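Local coordinates for protein alpha-galactosidase (Lactobacillus brevis, PDB 3MI6) that probably hydrolyses terminal, non-reducing alpha-D-galactose residues from alpha-galactosides such as galactose oligosaccharides and galactomannans, as a member of glycoside hydrolase family 36, at residues N9-L14 / P44-L49; I25-E30 / E63-F68; I73-A78 / S181-L186; P187-D192 / S268-L273. One frame throughout, in Å; residues are numbered along the deposited sequence.

Contact 1: N9-L14 / P44-L49; sequences NLTFHL and PTYQNL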
loop_
_atom_site.group_PDB
_atom_site.type_symbol
_atom_site.label_atom_id
_atom_site.label_comp_id
_atom_site.label_asym_id
_atom_site.label_seq_id
_atom_site.Cartn_x
_atom_site.Cartn_y
_atom_site.Cartn_z
ATOM N N ASN D 9 -39.267 -2.199 26.992
ATOM C CA ASN D 9 -37.843 -2.543 27.060
ATOM C C ASN D 9 -36.920 -1.338 27.004
ATOM O O ASN D 9 -35.696 -1.478 27.095
ATOM C CB ASN D 9 -37.456 -3.497 25.938
ATOM C CG ASN D 9 -38.080 -4.841 26.094
ATOM O OD1 ASN D 9 -37.523 -5.720 26.746
ATOM N ND2 ASN D 9 -39.251 -5.019 25.498
ATOM N N LEU D 10 -37.507 -0.160 26.843
ATOM C CA LEU D 10 -36.729 1.066 26.787
ATOM C C LEU D 10 -35.687 0.963 25.667
ATOM O O LEU D 10 -34.507 1.308 25.827
ATOM C CB LEU D 10 -36.098 1.382 28.151
ATOM C CG LEU D 10 -37.066 1.604 29.328
ATOM C CD1 LEU D 10 -36.315 1.941 30.607
ATOM C CD2 LEU D 10 -38.055 2.690 29.007
ATOM N N THR D 11 -36.166 0.469 24.530
ATOM C CA THR D 11 -35.404 0.422 23.303
ATOM C C THR D 11 -35.779 1.602 22.413
ATOM O O THR D 11 -36.905 1.705 21.928
ATOM C CB THR D 11 -35.691 -0.853 22.541
ATOM O OG1 THR D 11 -35.420 -1.974 23.384
ATOM C CG2 THR D 11 -34.819 -0.924 21.318
ATOM N N PHE D 12 -34.817 2.492 22.211
ATOM C CA PHE D 12 -34.989 3.650 21.366
ATOM C C PHE D 12 -34.309 3.386 20.051
ATOM O O PHE D 12 -33.144 2.994 20.005
ATOM C CB PHE D 12 -34.394 4.872 22.049
ATOM C CG PHE D 12 -34.956 5.107 23.408
ATOM C CD1 PHE D 12 -36.035 5.956 23.585
ATOM C CD2 PHE D 12 -34.446 4.432 24.504
ATOM C CE1 PHE D 12 -36.570 6.151 24.831
ATOM C CE2 PHE D 12 -34.978 4.627 25.752
ATOM C CZ PHE D 12 -36.042 5.489 25.918
ATOM N N HIS D 13 -35.058 3.624 18.986
ATOM C CA HIS D 13 -34.660 3.264 17.659
ATOM C C HIS D 13 -35.054 4.411 16.745
ATOM O O HIS D 13 -36.224 4.669 16.522
ATOM C CB HIS D 13 -35.388 1.978 17.286
ATOM C CG HIS D 13 -34.992 1.396 15.965
ATOM N ND1 HIS D 13 -34.734 2.167 14.850
ATOM C CD2 HIS D 13 -34.864 0.107 15.569
ATOM C CE1 HIS D 13 -34.443 1.379 13.830
ATOM N NE2 HIS D 13 -34.512 0.124 14.240
ATOM N N LEU D 14 -34.050 5.110 16.233
ATOM C CA LEU D 14 -34.233 6.189 15.276
ATOM C C LEU D 14 -34.149 5.705 13.795
ATOM O O LEU D 14 -33.202 5.007 13.405
ATOM C CB LEU D 14 -33.186 7.265 15.560
ATOM C CG LEU D 14 -33.378 8.166 16.797
ATOM C CD1 LEU D 14 -33.275 7.408 18.104
ATOM C CD2 LEU D 14 -32.384 9.340 16.780
ATOM N N PRO D 44 -38.750 -5.116 19.251
ATOM C CA PRO D 44 -38.898 -4.720 20.654
ATOM C C PRO D 44 -37.561 -4.761 21.356
ATOM O O PRO D 44 -37.203 -3.861 22.105
ATOM C CB PRO D 44 -39.807 -5.812 21.228
ATOM C CG PRO D 44 -40.464 -6.430 20.051
ATOM C CD PRO D 44 -39.448 -6.379 18.970
ATOM N N THR D 45 -36.824 -5.827 21.095
ATOM C CA THR D 45 -35.547 -6.046 21.726
ATOM C C THR D 45 -34.603 -6.668 20.689
ATOM O O THR D 45 -35.059 -7.243 19.700
ATOM C CB THR D 45 -35.707 -6.973 22.936
ATOM O OG1 THR D 45 -34.536 -6.915 23.754
ATOM C CG2 THR D 45 -35.948 -8.412 22.481
ATOM N N TYR D 46 -33.295 -6.515 20.902
ATOM C CA TYR D 46 -32.279 -7.099 20.030
ATOM C C TYR D 46 -31.343 -7.976 20.860
ATOM O O TYR D 46 -30.157 -7.700 20.970
ATOM C CB TYR D 46 -31.495 -6.005 19.298
ATOM C CG TYR D 46 -32.332 -5.154 18.358
ATOM C CD1 TYR D 46 -32.990 -4.027 18.810
ATOM C CD2 TYR D 46 -32.455 -5.477 17.019
ATOM C CE1 TYR D 46 -33.756 -3.258 17.963
ATOM C CE2 TYR D 46 -33.223 -4.709 16.166
ATOM C CZ TYR D 46 -33.869 -3.599 16.647
ATOM O OH TYR D 46 -34.633 -2.821 15.804
ATOM N N GLN D 47 -31.894 -9.035 21.449
ATOM C CA GLN D 47 -31.140 -9.871 22.379
ATOM C C GLN D 47 -29.849 -10.330 21.745
ATOM O O GLN D 47 -28.825 -10.453 22.407
ATOM C CB GLN D 47 -31.959 -11.089 22.833
ATOM C CG GLN D 47 -33.051 -10.780 23.868
ATOM C CD GLN D 47 -33.791 -12.034 24.342
ATOM O OE1 GLN D 47 -33.302 -13.155 24.171
ATOM N NE2 GLN D 47 -34.972 -11.844 24.944
ATOM N N ASN D 48 -29.909 -10.579 20.447
ATOM C CA ASN D 48 -28.760 -11.088 19.718
ATOM C C ASN D 48 -27.614 -10.092 19.679
ATOM O O ASN D 48 -26.495 -10.402 20.083
ATOM C CB ASN D 48 -29.155 -11.482 18.294
ATOM C CG ASN D 48 -27.971 -11.917 17.464
ATOM O OD1 ASN D 48 -27.344 -12.940 17.748
ATOM N ND2 ASN D 48 -27.655 -11.141 16.427
ATOM N N LEU D 49 -27.898 -8.901 19.172
ATOM C CA LEU D 49 -26.885 -7.868 19.055
ATOM C C LEU D 49 -26.300 -7.450 20.415
ATOM O O LEU D 49 -25.191 -6.911 20.485
ATOM C CB LEU D 49 -27.472 -6.659 18.325
ATOM C CG LEU D 49 -27.924 -6.999 16.907
ATOM C CD1 LEU D 49 -28.784 -5.889 16.313
ATOM C CD2 LEU D 49 -26.714 -7.269 16.037
#

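Contact 2: I25-E30 / E63-F68; sequences IMKNGE and EENPNF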
loop_
_atom_site.group_PDB
_atom_site.type_symbol
_atom_site.label_atom_id
_atom_site.label_comp_id
_atom_site.label_asym_id
_atom_site.label_seq_id
_atom_site.Cartn_x
_atom_site.Cartn_y
_atom_site.Cartn_z
ATOM N N ILE D 25 -31.759 1.267 27.075
ATOM C CA ILE D 25 -31.462 1.441 28.493
ATOM C C ILE D 25 -31.159 0.079 29.089
ATOM O O ILE D 25 -31.852 -0.907 28.818
ATOM C CB ILE D 25 -32.611 2.102 29.253
ATOM C CG1 ILE D 25 -32.889 3.487 28.680
ATOM C CG2 ILE D 25 -32.258 2.237 30.712
ATOM C CD1 ILE D 25 -31.678 4.405 28.708
HETATM N N MSE D 26 -30.122 0.019 29.904
HETATM C CA MSE D 26 -29.603 -1.266 30.328
HETATM C C MSE D 26 -29.747 -1.584 31.816
HETATM O O MSE D 26 -30.123 -0.735 32.636
HETATM C CB MSE D 26 -28.144 -1.371 29.918
HETATM C CG MSE D 26 -27.935 -1.208 28.423
HETATM SE SE MSE D 26 -26.278 -2.081 27.938
HETATM C CE MSE D 26 -25.013 -1.073 29.054
ATOM N N LYS D 27 -29.446 -2.836 32.140
ATOM C CA LYS D 27 -29.508 -3.346 33.500
ATOM C C LYS D 27 -29.042 -2.310 34.529
ATOM O O LYS D 27 -29.741 -2.041 35.505
ATOM C CB LYS D 27 -28.675 -4.626 33.585
ATOM C CG LYS D 27 -28.741 -5.353 34.900
ATOM C CD LYS D 27 -27.730 -6.506 34.946
ATOM C CE LYS D 27 -28.115 -7.673 34.020
ATOM N NZ LYS D 27 -29.315 -8.428 34.496
ATOM N N ASN D 28 -27.876 -1.710 34.307
ATOM C CA ASN D 28 -27.316 -0.792 35.296
ATOM C C ASN D 28 -27.827 0.634 35.197
ATOM O O ASN D 28 -27.376 1.497 35.941
ATOM C CB ASN D 28 -25.800 -0.768 35.230
ATOM C CG ASN D 28 -25.289 -0.024 34.018
ATOM O OD1 ASN D 28 -26.035 0.243 33.068
ATOM N ND2 ASN D 28 -24.003 0.311 34.040
ATOM N N GLY D 29 -28.751 0.876 34.272
ATOM C CA GLY D 29 -29.392 2.173 34.144
ATOM C C GLY D 29 -28.803 3.088 33.088
ATOM O O GLY D 29 -29.388 4.132 32.778
ATOM N N GLU D 30 -27.639 2.713 32.551
ATOM C CA GLU D 30 -26.979 3.489 31.496
ATOM C C GLU D 30 -27.475 3.059 30.128
ATOM O O GLU D 30 -27.952 1.938 29.959
ATOM C CB GLU D 30 -25.453 3.352 31.567
ATOM C CG GLU D 30 -24.797 4.250 32.596
ATOM C CD GLU D 30 -23.295 4.022 32.718
ATOM O OE1 GLU D 30 -22.882 3.024 33.350
ATOM O OE2 GLU D 30 -22.516 4.847 32.184
ATOM N N GLU D 63 -21.253 -8.941 41.578
ATOM C CA GLU D 63 -21.031 -10.381 41.713
ATOM C C GLU D 63 -22.133 -11.217 41.067
ATOM O O GLU D 63 -21.921 -12.392 40.756
ATOM C CB GLU D 63 -20.870 -10.776 43.185
ATOM C CG GLU D 63 -19.700 -10.105 43.895
ATOM C CD GLU D 63 -18.343 -10.605 43.417
ATOM O OE1 GLU D 63 -18.308 -11.520 42.567
ATOM O OE2 GLU D 63 -17.311 -10.083 43.898
ATOM N N GLU D 64 -23.302 -10.607 40.874
ATOM C CA GLU D 64 -24.450 -11.298 40.283
ATOM C C GLU D 64 -24.346 -11.302 38.773
ATOM O O GLU D 64 -24.982 -12.104 38.087
ATOM C CB GLU D 64 -25.771 -10.634 40.686
ATOM C CG GLU D 64 -26.459 -11.254 41.891
ATOM C CD GLU D 64 -25.823 -10.827 43.191
ATOM O OE1 GLU D 64 -24.953 -11.573 43.699
ATOM O OE2 GLU D 64 -26.190 -9.740 43.695
ATOM N N ASN D 65 -23.543 -10.387 38.257
ATOM C CA ASN D 65 -23.358 -10.274 36.823
ATOM C C ASN D 65 -21.872 -10.197 36.489
ATOM O O ASN D 65 -21.345 -9.108 36.275
ATOM C CB ASN D 65 -24.093 -9.035 36.301
ATOM C CG ASN D 65 -25.458 -8.844 36.947
ATOM O OD1 ASN D 65 -26.489 -8.993 36.299
ATOM N ND2 ASN D 65 -25.465 -8.506 38.225
ATOM N N PRO D 66 -21.182 -11.351 36.475
ATOM C CA PRO D 66 -19.755 -11.331 36.130
ATOM C C PRO D 66 -19.563 -10.874 34.689
ATOM O O PRO D 66 -18.567 -10.235 34.364
ATOM C CB PRO D 66 -19.327 -12.801 36.278
ATOM C CG PRO D 66 -20.358 -13.423 37.156
ATOM C CD PRO D 66 -21.642 -12.707 36.826
ATOM N N ASN D 67 -20.537 -11.183 33.845
ATOM C CA ASN D 67 -20.402 -10.963 32.418
ATOM C C ASN D 67 -20.849 -9.574 31.972
ATOM O O ASN D 67 -20.703 -9.217 30.802
ATOM C CB ASN D 67 -21.152 -12.052 31.635
ATOM C CG ASN D 67 -20.755 -13.478 32.057
ATOM O OD1 ASN D 67 -21.452 -14.439 31.730
ATOM N ND2 ASN D 67 -19.643 -13.612 32.776
ATOM N N PHE D 68 -21.408 -8.793 32.887
ATOM C CA PHE D 68 -21.660 -7.390 32.589
ATOM C C PHE D 68 -20.357 -6.636 32.818
ATOM O O PHE D 68 -19.952 -6.425 33.955
ATOM C CB PHE D 68 -22.780 -6.822 33.461
ATOM C CG PHE D 68 -23.366 -5.533 32.942
ATOM C CD1 PHE D 68 -22.732 -4.327 33.170
ATOM C CD2 PHE D 68 -24.561 -5.530 32.239
ATOM C CE1 PHE D 68 -23.277 -3.136 32.701
ATOM C CE2 PHE D 68 -25.111 -4.348 31.762
ATOM C CZ PHE D 68 -24.471 -3.150 31.992
#

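Contact 3: I73-A78 / S181-L186; sequences IKAEYA and SSQLDL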
loop_
_atom_site.group_PDB
_atom_site.type_symbol
_atom_site.label_atom_id
_atom_site.label_comp_id
_atom_site.label_asym_id
_atom_site.label_seq_id
_atom_site.Cartn_x
_atom_site.Cartn_y
_atom_site.Cartn_z
ATOM N N ILE D 73 -18.780 -3.251 26.456
ATOM C CA ILE D 73 -20.114 -2.737 26.168
ATOM C C ILE D 73 -20.110 -1.398 25.442
ATOM O O ILE D 73 -19.633 -0.404 25.976
ATOM C CB ILE D 73 -20.952 -2.568 27.452
ATOM C CG1 ILE D 73 -21.302 -3.929 28.066
ATOM C CG2 ILE D 73 -22.218 -1.784 27.151
ATOM C CD1 ILE D 73 -22.163 -3.821 29.308
ATOM N N LYS D 74 -20.654 -1.376 24.230
ATOM C CA LYS D 74 -20.839 -0.134 23.497
ATOM C C LYS D 74 -21.752 0.853 24.237
ATOM O O LYS D 74 -22.895 0.552 24.564
ATOM C CB LYS D 74 -21.420 -0.410 22.122
ATOM C CG LYS D 74 -20.457 -1.001 21.120
ATOM C CD LYS D 74 -21.245 -1.766 20.070
ATOM C CE LYS D 74 -21.864 -2.972 20.738
ATOM N NZ LYS D 74 -22.893 -3.608 19.913
ATOM N N ALA D 75 -21.245 2.052 24.486
ATOM C CA ALA D 75 -21.991 3.027 25.253
ATOM C C ALA D 75 -22.448 4.180 24.399
ATOM O O ALA D 75 -21.948 4.403 23.293
ATOM C CB ALA D 75 -21.157 3.541 26.383
ATOM N N GLU D 76 -23.385 4.933 24.942
ATOM C CA GLU D 76 -23.976 6.049 24.232
ATOM C C GLU D 76 -23.427 7.374 24.763
ATOM O O GLU D 76 -23.377 8.367 24.055
ATOM C CB GLU D 76 -25.491 5.995 24.390
ATOM C CG GLU D 76 -26.233 6.968 23.525
ATOM C CD GLU D 76 -26.227 6.577 22.055
ATOM O OE1 GLU D 76 -25.662 5.508 21.711
ATOM O OE2 GLU D 76 -26.801 7.343 21.250
ATOM N N TYR D 77 -22.998 7.374 26.016
ATOM C CA TYR D 77 -22.463 8.568 26.652
ATOM C C TYR D 77 -21.801 8.108 27.923
ATOM O O TYR D 77 -22.405 8.145 28.976
ATOM C CB TYR D 77 -23.582 9.580 26.966
ATOM C CG TYR D 77 -23.104 11.007 27.019
ATOM C CD1 TYR D 77 -22.872 11.724 25.860
ATOM C CD2 TYR D 77 -22.869 11.632 28.219
ATOM C CE1 TYR D 77 -22.421 13.017 25.895
ATOM C CE2 TYR D 77 -22.424 12.921 28.270
ATOM C CZ TYR D 77 -22.197 13.612 27.105
ATOM O OH TYR D 77 -21.742 14.913 27.163
ATOM N N ALA D 78 -20.557 7.667 27.824
ATOM C CA ALA D 78 -19.911 7.001 28.949
ATOM C C ALA D 78 -19.052 7.882 29.869
ATOM O O ALA D 78 -18.510 8.913 29.458
ATOM C CB ALA D 78 -19.093 5.808 28.451
ATOM N N SER D 181 -20.158 16.435 22.877
ATOM C CA SER D 181 -21.481 16.593 22.300
ATOM C C SER D 181 -22.060 15.300 21.790
ATOM O O SER D 181 -23.274 15.158 21.709
ATOM C CB SER D 181 -21.445 17.587 21.157
ATOM O OG SER D 181 -21.052 18.841 21.652
ATOM N N SER D 182 -21.199 14.362 21.427
ATOM C CA SER D 182 -21.657 13.107 20.865
ATOM C C SER D 182 -20.632 12.017 21.072
ATOM O O SER D 182 -19.425 12.246 20.932
ATOM C CB SER D 182 -21.924 13.259 19.373
ATOM O OG SER D 182 -22.046 11.982 18.767
ATOM N N GLN D 183 -21.115 10.831 21.420
ATOM C CA GLN D 183 -20.271 9.653 21.453
ATOM C C GLN D 183 -20.910 8.621 20.569
ATOM O O GLN D 183 -22.129 8.474 20.583
ATOM C CB GLN D 183 -20.166 9.108 22.862
ATOM C CG GLN D 183 -19.665 7.703 22.919
ATOM C CD GLN D 183 -19.349 7.301 24.331
ATOM O OE1 GLN D 183 -18.906 8.126 25.118
ATOM N NE2 GLN D 183 -19.564 6.032 24.664
ATOM N N LEU D 184 -20.100 7.927 19.778
ATOM C CA LEU D 184 -20.583 6.809 18.977
ATOM C C LEU D 184 -19.654 5.633 19.118
ATOM O O LEU D 184 -18.478 5.719 18.781
ATOM C CB LEU D 184 -20.723 7.169 17.496
ATOM C CG LEU D 184 -21.050 5.924 16.650
ATOM C CD1 LEU D 184 -22.328 5.211 17.170
ATOM C CD2 LEU D 184 -21.129 6.190 15.126
ATOM N N ASP D 185 -20.181 4.525 19.611
ATOM C CA ASP D 185 -19.408 3.302 19.642
ATOM C C ASP D 185 -19.838 2.386 18.503
ATOM O O ASP D 185 -21.032 2.127 18.328
ATOM C CB ASP D 185 -19.560 2.595 20.988
ATOM C CG ASP D 185 -18.842 3.318 22.124
ATOM O OD1 ASP D 185 -17.927 4.136 21.850
ATOM O OD2 ASP D 185 -19.182 3.053 23.298
ATOM N N LEU D 186 -18.861 1.915 17.724
ATOM C CA LEU D 186 -19.104 0.942 16.672
ATOM C C LEU D 186 -18.406 -0.357 17.025
ATOM O O LEU D 186 -17.417 -0.356 17.765
ATOM C CB LEU D 186 -18.589 1.464 15.342
ATOM C CG LEU D 186 -19.200 2.764 14.815
ATOM C CD1 LEU D 186 -18.350 3.316 13.666
ATOM C CD2 LEU D 186 -20.648 2.564 14.390
HETATM O O HOH W 1 -23.561 10.140 22.337
#

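Contact 4: P187-D192 / S268-L273; sequences PDANYD and STSRIL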
loop_
_atom_site.group_PDB
_atom_site.type_symbol
_atom_site.label_atom_id
_atom_site.label_comp_id
_atom_site.label_asym_id
_atom_site.label_seq_id
_atom_site.Cartn_x
_atom_site.Cartn_y
_atom_site.Cartn_z
ATOM N N PRO D 187 -18.918 -1.476 16.483
ATOM C CA PRO D 187 -18.498 -2.843 16.808
ATOM C C PRO D 187 -17.149 -3.279 16.215
ATOM O O PRO D 187 -16.640 -4.302 16.660
ATOM C CB PRO D 187 -19.619 -3.696 16.205
ATOM C CG PRO D 187 -20.657 -2.734 15.722
ATOM C CD PRO D 187 -19.975 -1.473 15.460
ATOM N N ASP D 188 -16.612 -2.560 15.232
ATOM C CA ASP D 188 -15.290 -2.873 14.656
ATOM C C ASP D 188 -14.472 -1.628 14.278
ATOM O O ASP D 188 -14.917 -0.496 14.452
ATOM C CB ASP D 188 -15.422 -3.785 13.433
ATOM C CG ASP D 188 -15.972 -3.056 12.205
ATOM O OD1 ASP D 188 -15.205 -2.299 11.547
ATOM O OD2 ASP D 188 -17.169 -3.265 11.887
ATOM N N ALA D 189 -13.278 -1.831 13.742
ATOM C CA ALA D 189 -12.409 -0.700 13.446
ATOM C C ALA D 189 -11.820 -0.794 12.052
ATOM O O ALA D 189 -10.722 -0.277 11.783
ATOM C CB ALA D 189 -11.306 -0.598 14.470
ATOM N N ASN D 190 -12.542 -1.464 11.163
ATOM C CA ASN D 190 -12.119 -1.497 9.772
ATOM C C ASN D 190 -12.583 -0.234 9.036
ATOM O O ASN D 190 -13.358 -0.327 8.079
ATOM C CB ASN D 190 -12.617 -2.767 9.044
ATOM C CG ASN D 190 -12.339 -4.066 9.827
ATOM O OD1 ASN D 190 -13.148 -5.014 9.785
ATOM N ND2 ASN D 190 -11.209 -4.117 10.542
ATOM N N TYR D 191 -12.129 0.936 9.478
ATOM C CA TYR D 191 -12.418 2.175 8.745
ATOM C C TYR D 191 -11.155 2.975 8.449
ATOM O O TYR D 191 -10.118 2.760 9.078
ATOM C CB TYR D 191 -13.402 3.075 9.513
ATOM C CG TYR D 191 -14.774 2.478 9.744
ATOM C CD1 TYR D 191 -15.777 2.619 8.805
ATOM C CD2 TYR D 191 -15.067 1.796 10.914
ATOM C CE1 TYR D 191 -17.029 2.084 9.010
ATOM C CE2 TYR D 191 -16.318 1.267 11.132
ATOM C CZ TYR D 191 -17.292 1.408 10.171
ATOM O OH TYR D 191 -18.538 0.868 10.370
ATOM N N ASP D 192 -11.241 3.896 7.492
ATOM C CA ASP D 192 -10.181 4.883 7.292
ATOM C C ASP D 192 -10.756 6.116 7.922
ATOM O O ASP D 192 -11.945 6.384 7.751
ATOM C CB ASP D 192 -9.930 5.216 5.803
ATOM C CG ASP D 192 -9.269 4.088 5.024
ATOM O OD1 ASP D 192 -8.633 3.201 5.634
ATOM O OD2 ASP D 192 -9.375 4.098 3.774
ATOM N N SER D 268 -10.895 -4.051 19.304
ATOM C CA SER D 268 -11.050 -3.507 17.955
ATOM C C SER D 268 -12.417 -2.893 17.704
ATOM O O SER D 268 -12.963 -3.014 16.602
ATOM C CB SER D 268 -10.714 -4.557 16.877
ATOM O OG SER D 268 -9.656 -4.091 16.039
ATOM N N THR D 269 -12.969 -2.256 18.739
ATOM C CA THR D 269 -14.117 -1.368 18.575
ATOM C C THR D 269 -13.679 0.095 18.520
ATOM O O THR D 269 -12.558 0.448 18.910
ATOM C CB THR D 269 -15.145 -1.519 19.696
ATOM O OG1 THR D 269 -14.732 -0.764 20.850
ATOM C CG2 THR D 269 -15.321 -2.978 20.031
ATOM N N SER D 270 -14.584 0.940 18.044
ATOM C CA SER D 270 -14.275 2.332 17.821
ATOM C C SER D 270 -15.188 3.263 18.589
ATOM O O SER D 270 -16.401 3.183 18.463
ATOM C CB SER D 270 -14.411 2.644 16.341
ATOM O OG SER D 270 -13.547 1.818 15.588
ATOM N N ARG D 271 -14.592 4.165 19.365
ATOM C CA ARG D 271 -15.334 5.264 19.947
ATOM C C ARG D 271 -15.033 6.575 19.214
ATOM O O ARG D 271 -13.901 7.063 19.232
ATOM C CB ARG D 271 -15.017 5.390 21.440
ATOM C CG ARG D 271 -15.907 6.383 22.195
ATOM C CD ARG D 271 -15.786 6.190 23.698
ATOM N NE ARG D 271 -16.669 5.137 24.178
ATOM C CZ ARG D 271 -16.625 4.615 25.400
ATOM N NH1 ARG D 271 -15.725 5.038 26.274
ATOM N NH2 ARG D 271 -17.472 3.653 25.743
ATOM N N ILE D 272 -16.053 7.138 18.569
ATOM C CA ILE D 272 -15.946 8.463 17.972
ATOM C C ILE D 272 -16.547 9.522 18.904
ATOM O O ILE D 272 -17.739 9.526 19.157
ATOM C CB ILE D 272 -16.643 8.548 16.575
ATOM C CG1 ILE D 272 -16.073 7.521 15.591
ATOM C CG2 ILE D 272 -16.474 9.929 15.970
ATOM C CD1 ILE D 272 -16.311 6.070 15.952
ATOM N N LEU D 273 -15.703 10.423 19.399
ATOM C CA LEU D 273 -16.106 11.482 20.318
ATOM C C LEU D 273 -16.017 12.785 19.598
ATOM O O LEU D 273 -15.019 13.026 18.961
ATOM C CB LEU D 273 -15.127 11.555 21.490
ATOM C CG LEU D 273 -15.239 10.513 22.595
ATOM C CD1 LEU D 273 -14.279 10.821 23.718
ATOM C CD2 LEU D 273 -16.660 10.518 23.094
HETATM O O HOH W 2 -11.643 -4.092 13.690
#

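Contact 1: N9-L14 / P44-L49
Thr-11 carries the polar part of this contact, its short branched side chain reaching from the start of strand 11-15 to the loop at Pro-44 and Tyr-46. Its CB lies 3.4 Å from Pro-44 O and branches there. OG1, set beside its own backbone N (chi1 -56°), gives its proton to Pro-44 O at 2.9 Å. It lies in the plane of that carbonyl, with a C=O...OG1 angle of 158°, so the oxygen is approached nearly head on. The methyl CG2 points anti to the backbone N and lies near the plane of the Tyr-46 ring, at its edge, 4.2 Å from CE1. Threonine suits the place because one branch is a donor for a loop carbonyl and the other an apolar neighbour for an aromatic rim.

Two residues along the strand, His-13 projects to the same side. The tyrosine crosses it at about a right angle and brings its hydroxyl to the CD2-NE2 edge of the imidazole, in the ring plane and nearest CD2. Tyr-46 OH is hydrogen-bonded to His-41 O, which helps to fix the phenol. At the other end, Asn-9 lies loosely over the start of that loop, its CB 3.9 Å from Pro-44 O. Beyond the contact, Tyr-46 packs on Glu-706 of a second subunit.

Leu-10 and Thr-11 both face Asn-6 across the pairing with strand 4-6, and Leu-10 has the left-handed backbone conformation (phi 57°). This is a G1 beta bulge, here in the antiparallel four-stranded sheet that opens the chain.

Contact 2: I25-E30 / E63-F68
Met-26, modelled as selenomethionine, touches Phe-68 with its terminal methyl: CE lies 3.6 Å from CZ, and the bend at chi3 (-60°) turns CE toward the ring. An unbranched, flexible chain can follow an aromatic in this way, and both residues also pack on Ile-73. Lys-27 follows, with CB 4.0 Å from Phe-68 CE2. The tips of Lys-27 and Asn-65 reach toward each other, with CD and CE of the lysine each 3.1 Å from Asn-65 OD1. That amide is oriented in part by Asn-62, whose OD1 accepts from Asn-65 ND2.

Asn-28 crosses the Phe-68 ring at about a right angle as side chains go, its amide plane turned 54° from the ring and ND2 3.8 Å from CE1. Its OD1 accepts from Glu-30 N at 3.0 Å, the donor standing above the carbonyl plane; this Asx turn holds the amide against the phenylalanine. Gly-29 takes a left-handed conformation (phi 97°), for which the lack of a side chain suits it, and its N bonds to Met-26 O at 2.7 Å. Met-26 N in turn bonds to Glu-30 O at 2.9 Å. A type I turn followed by a left-handed glycine fits the 3:5 beta-hairpin, here joining strands 19-25 and 31-36.

Contact 3: I73-A78 / S181-L186
Gln-183 and Asp-185, two residues apart on strand 174-186, reach across to the loop backbone from Ala-75 to Ala-78. The Gln-183 amide serves both polarities of that backbone. Its OE1 accepts from Ala-78 N at 3.2 Å in an almost straight bond (178°), the donor standing above the carbonyl plane, while NE2 gives a weak bond to Ala-75 O at 3.2 Å. Glutamine suits the place because one flat group can replace the donor and acceptor that a neighbouring strand would offer. With CG anti to the backbone N (chi1 163°) and an extended chain beyond, it spans the gap. Asp-185 OD2 takes Ala-75 N at 2.6 Å on its anti lone pair, and the small CB of Ala-75 packs 3.4 Å from Gln-183 NE2.

Lys-74 and Asp-185 slide past each other in opposite directions, with CG of the lysine 3.7 Å from CB of the aspartate. A water bridges the two chains, accepting from Gln-183 N at 2.7 Å and donating to Glu-76 O.

The loop thus lies over an antiparallel sheet of the family's N-terminal domain, a domain of the galactose mutarotase clan. At the start of the strand segment, Ser-181 and Ser-182 both face Thr-274, forming a classic beta bulge.

Farther out, Arg-271 on the adjoining strand forms a salt bridge through NE to Asp-185 OD1. It probably steadies the negative charge of the carboxylate and helps to set its rotation. Behind the loop, Glu-76 OE2 is hydrogen-bonded to the hydroxyls of Tyr-21 and Tyr-151, and Tyr-77 OH is hydrogen-bonded to Leu-180 O.

Contact 4: P187-D192 / S268-L273
Asp-188 and Thr-269 bring their CA atoms to 4.4 Å, so that backbone rather than long side chains makes most of the meeting. Ser-268, in a left-handed conformation (phi 57°), presents its carbonyl to the loop: Asp-188 CA makes a CA-H...O contact with Ser-268 O at 3.0 Å, and the methyl CB of Ala-189 lies 3.6 Å from the same oxygen. Alanine suits the place, its single methyl lying close to this carbonyl.

The hydrogen bond between the segments runs from Ser-270 OG to Asp-188 O at 2.9 Å. OG sits beside its own backbone N (chi1 -58°) and approaches tilted 34° from the carbonyl plane. Ala-189 CB lies 3.5 Å from this OG, so the serine meets a polar and an apolar neighbour at once. Thr-269 CG2 lies 3.9 Å from Pro-187 O. Beside Ala-189 and Ser-268, a water accepts from Ala-189 N and is hydrogen-bonded to Ser-268 OG.

The meeting lies just past the antiparallel pairing of strands 174-186 and 270-274, in which Ser-270 bonds to Leu-186 through the backbone. From here the chain leaves for strand 192-197 in the nine-stranded sheet of the same domain. Its bend is shaped by an Asx turn: Asp-188 OD1 uses its anti lone pair to accept from Asn-190 N at 2.8 Å. Asn-190 is itself the centre of an inverse gamma turn.

Arg-237 holds this bend from outside: NH1 forms a salt bridge with Asp-188 OD1 and a hydrogen bond with Asn-190 O. Pro-187 packs on Arg-681 of a second subunit.

In the fold
From the N terminus, the chain first builds a four-stranded antiparallel sheet. Contact 1 closes the loop from strand 11-15 to the long excursion after strand 31-36, and contact 2 opens inside that loop but closes beyond it, so the two cross; Leu-10 and Ile-25 join them directly. The same excursion then enters contact 3, where Ile-73 packs against Met-26 and Phe-68 of contact 2, and ties itself to strand 174-186. Contact 4 follows in series, linking the exit from that strand to the start of strand 270-274. These neighbouring strands couple contacts 3 and 4, whose centres lie about 11 Å apart.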